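PDB 4DH2: cellulosome anchoring protein cohesin region from Clostridium thermocellum, which binds the type I dockerin of a cellulosomal partner through its cohesin domain, and so probably helps to hold cellulosome components at the cell surface. Local coordinates for the interface of chains A and B. Residues are numbered along the deposited sequence; one frame, centred on the assembly and turned at random. Chains: chain A, Cellulosome anchoring protein cohesin region; chain B, Dockerin type 1.

Contact 1: the interface of chains A and B. Residues chain A 47, 94, 98, 144, 146; chain B 22, 26.
The backbone carbonyl oxygen of A:Phe144 is gripped by both terminal nitrogens of the B:Arg26 guanidinium, a two-to-one arrangement in which each donor approaches differently. NH2 lies in the carbonyl plane on a lone pair, 2.8 Å from A:Phe144 O, whereas NH1, at 3.0 Å from the same oxygen, comes in almost straight down the C=O direction. The oxygen stays within the guanidinium plane for both, which, with the NE bond, probably limits the rotation of the group. That bond uses the other side of the guanidinium: NE of B:Arg26 donates to OE1 of the A:Gln98 amide at 2.8 Å, fairly straight (156° at the hydrogen) and from above the carbonyl plane. Weaker bonds run from NH2 to this OE1 and to OE1 of A:Gln47. An extended chain from CG to NE (chi3 -176°) carries the guanidinium out from helix 18-28. NH2 also lies over one face of the A:Phe144 ring, toward its rim, 3.7 Å from the centroid in a cation-pi contact, with the planes 34° apart. CG1 of B:Val22, from the arginine's own helix, lies toward the rim of the opposite guanidinium face. That methyl also meets CD2 of A:Leu146 at 3.5 Å, while CG2 of B:Val22 rests 3.4 Å from A:Asp94 OD1. In the second shell, A:Gln47 NE2 donates to A:Asp94 OD1 at 2.8 Å, from above the carboxylate plane, and should orient the A:Gln47 amide with its oxygen toward the arginine. The site is a mixed polar and aromatic socket of the cohesin that receives one dockerin arginine and probably helps to set the register of the complex.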
# COMPACT_ATOMS: atom_id res chain seq x y z
N GLN A 47 5.39 -11.35 2.68
CA GLN A 47 4.04 -11.89 2.48
C GLN A 47 3.04 -10.82 2.08
O GLN A 47 2.18 -11.02 1.20
CB GLN A 47 3.60 -12.55 3.79
CG GLN A 47 2.11 -12.85 3.91
CD GLN A 47 1.71 -14.02 3.02
OE1 GLN A 47 2.34 -15.07 3.07
NE2 GLN A 47 0.71 -13.81 2.20
N ASP A 94 -0.52 -8.88 -1.24
CA ASP A 94 -0.55 -10.06 -0.42
C ASP A 94 -0.36 -11.27 -1.34
O ASP A 94 -1.01 -11.36 -2.38
CB ASP A 94 -1.89 -10.19 0.30
CG ASP A 94 -2.04 -11.48 1.05
OD1 ASP A 94 -1.19 -11.75 1.93
OD2 ASP A 94 -3.01 -12.26 0.77
N GLN A 98 -1.31 -17.99 0.10
CA GLN A 98 -0.90 -18.28 1.46
C GLN A 98 -0.13 -19.55 1.68
O GLN A 98 -0.25 -20.15 2.75
CB GLN A 98 -2.10 -18.30 2.40
CG GLN A 98 -2.96 -17.04 2.31
CD GLN A 98 -2.22 -15.80 2.77
OE1 GLN A 98 -1.28 -15.87 3.57
NE2 GLN A 98 -2.64 -14.64 2.25
N PHE A 144 5.91 -14.20 6.08
CA PHE A 144 4.93 -15.29 6.07
C PHE A 144 4.37 -15.59 7.45
O PHE A 144 3.17 -15.90 7.61
CB PHE A 144 5.54 -16.56 5.50
CG PHE A 144 4.56 -17.69 5.47
CD1 PHE A 144 3.67 -17.78 4.43
CD2 PHE A 144 4.53 -18.63 6.48
CE1 PHE A 144 2.75 -18.82 4.39
CE2 PHE A 144 3.63 -19.65 6.45
CZ PHE A 144 2.74 -19.75 5.40
N LEU A 146 3.90 -13.43 9.75
CA LEU A 146 3.30 -12.18 10.22
C LEU A 146 4.24 -11.37 11.10
O LEU A 146 3.80 -10.44 11.81
CB LEU A 146 1.98 -12.40 10.97
CG LEU A 146 1.01 -13.36 10.25
CD1 LEU A 146 -0.29 -13.50 11.04
CD2 LEU A 146 0.74 -12.87 8.86
N VAL B 22 -4.21 -10.88 6.15
CA VAL B 22 -3.59 -12.18 5.92
C VAL B 22 -4.27 -13.25 6.75
O VAL B 22 -4.59 -14.35 6.23
CB VAL B 22 -2.09 -12.12 6.26
CG1 VAL B 22 -1.48 -13.49 6.17
CG2 VAL B 22 -1.36 -11.14 5.29
N ARG B 26 -6.26 -16.58 5.41
CA ARG B 26 -5.90 -17.93 5.86
C ARG B 26 -7.05 -18.60 6.54
O ARG B 26 -7.24 -19.80 6.42
CB ARG B 26 -4.70 -17.87 6.80
CG ARG B 26 -3.45 -17.47 6.04
CD ARG B 26 -2.22 -17.38 6.96
NE ARG B 26 -1.12 -16.88 6.16
CZ ARG B 26 0.09 -16.58 6.63
NH1 ARG B 26 0.35 -16.78 7.91
NH2 ARG B 26 1.01 -16.11 5.81

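Contact 2: the interface of chains A and B. Residues chain A 92, 94, 96, 98; chain B 21-22, 25, 29.
Strand 88-94 of the cohesin, with the loop that follows it, faces helix 18-28 of the dockerin and the residue just beyond its end, B:Leu29. At the centre, the ammonium group of B:Lys25 forms salt bridges with two carboxylates. Its NZ lies 2.7 Å from OD2 of A:Asp94 and 2.6 Å from OD1 of A:Asp96, and each oxygen offers its anti lone pair, the one turned away from its partner oxygen. The two oxygens lie on different sides of NZ, each alongside the end of the chain rather than straight ahead of it. Beyond CG the lysine chain is extended (chi4 172°), which carries NZ out from the helix to both acids. The shared positive charge probably offsets the mutual repulsion of the aspartates. Apolar contacts border this polar centre. The CE2 rim of the B:Tyr21 ring touches CD2 of A:Leu92 and CB of A:Asp94, each at 3.8 Å; CG anti to the backbone N (chi1 -173°) turns that rim toward them. At the other end, CD1 of B:Leu29 meets CG of A:Gln98 at 3.9 Å, the side chains crossing steeply. The site thus runs from the last residues of strand 88-94 into the loop after it and, on the dockerin, along helix 18-28, which belongs to the first calcium-binding loop-helix motif.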
# COMPACT_ATOMS: atom_id res chain seq x y z
N LEU A 92 -1.70 -2.23 -1.87
CA LEU A 92 -1.84 -3.41 -1.05
C LEU A 92 -1.35 -4.63 -1.83
O LEU A 92 -1.83 -4.93 -2.94
CB LEU A 92 -3.29 -3.59 -0.65
CG LEU A 92 -3.52 -4.81 0.25
CD1 LEU A 92 -2.88 -4.63 1.63
CD2 LEU A 92 -5.01 -5.04 0.36
N ASP A 94 -0.52 -8.88 -1.24
CA ASP A 94 -0.55 -10.06 -0.42
C ASP A 94 -0.36 -11.27 -1.34
O ASP A 94 -1.01 -11.36 -2.38
CB ASP A 94 -1.89 -10.19 0.30
CG ASP A 94 -2.04 -11.48 1.05
OD1 ASP A 94 -1.19 -11.75 1.93
OD2 ASP A 94 -3.01 -12.26 0.77
N ASP A 96 -1.61 -14.16 -2.20
CA ASP A 96 -3.01 -14.51 -1.96
C ASP A 96 -3.28 -15.96 -1.58
O ASP A 96 -4.19 -16.23 -0.81
CB ASP A 96 -3.78 -14.14 -3.22
CG ASP A 96 -5.27 -14.31 -3.09
OD1 ASP A 96 -5.89 -13.71 -2.17
OD2 ASP A 96 -5.83 -15.06 -3.91
N GLN A 98 -1.31 -17.99 0.10
CA GLN A 98 -0.90 -18.28 1.46
C GLN A 98 -0.13 -19.55 1.68
O GLN A 98 -0.25 -20.15 2.75
CB GLN A 98 -2.10 -18.30 2.40
CG GLN A 98 -2.96 -17.04 2.31
CD GLN A 98 -2.22 -15.80 2.77
OE1 GLN A 98 -1.28 -15.87 3.57
NE2 GLN A 98 -2.64 -14.64 2.25
N TYR B 21 -5.68 -8.85 7.55
CA TYR B 21 -6.03 -9.27 6.19
C TYR B 21 -5.48 -10.66 5.86
O TYR B 21 -6.20 -11.54 5.33
CB TYR B 21 -5.46 -8.25 5.19
CG TYR B 21 -5.86 -8.44 3.75
CD1 TYR B 21 -7.19 -8.49 3.37
CD2 TYR B 21 -4.89 -8.52 2.76
CE1 TYR B 21 -7.54 -8.66 2.05
CE2 TYR B 21 -5.24 -8.69 1.43
CZ TYR B 21 -6.58 -8.75 1.10
OH TYR B 21 -6.96 -8.91 -0.21
N VAL B 22 -4.21 -10.88 6.15
CA VAL B 22 -3.59 -12.18 5.92
C VAL B 22 -4.27 -13.25 6.75
O VAL B 22 -4.59 -14.35 6.23
CB VAL B 22 -2.09 -12.12 6.26
CG1 VAL B 22 -1.48 -13.49 6.17
CG2 VAL B 22 -1.36 -11.14 5.29
N LYS B 25 -7.71 -14.11 5.23
CA LYS B 25 -7.49 -14.98 4.07
C LYS B 25 -7.17 -16.40 4.47
O LYS B 25 -7.75 -17.37 3.90
CB LYS B 25 -6.38 -14.43 3.16
CG LYS B 25 -6.85 -13.36 2.18
CD LYS B 25 -5.82 -13.16 1.07
CE LYS B 25 -6.13 -12.00 0.10
NZ LYS B 25 -4.98 -11.68 -0.90
N LEU B 29 -9.51 -19.82 3.98
CA LEU B 29 -8.93 -20.96 3.27
C LEU B 29 -8.79 -22.18 4.15
O LEU B 29 -8.43 -23.25 3.68
CB LEU B 29 -7.55 -20.60 2.73
CG LEU B 29 -7.55 -19.59 1.60
CD1 LEU B 29 -6.12 -19.10 1.35
CD2 LEU B 29 -8.11 -20.26 0.34

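Contact 1 and contact 2 are adjoining parts of one cohesin-dockerin interface, with the centres of their C-alpha atoms about 5 Å apart. They share A:Asp94, A:Gln98 and B:Val22, and both draw on dockerin helix 18-28. The carboxylate of A:Asp94 links them directly: one oxygen serves the glutamine network of contact 1, the other the lysine of contact 2. B:Lys25 and B:Arg26, consecutive in the helix, enter neighbouring acceptor sites, and this combined pattern probably fixes both the position and the rotation of the helix on the cohesin.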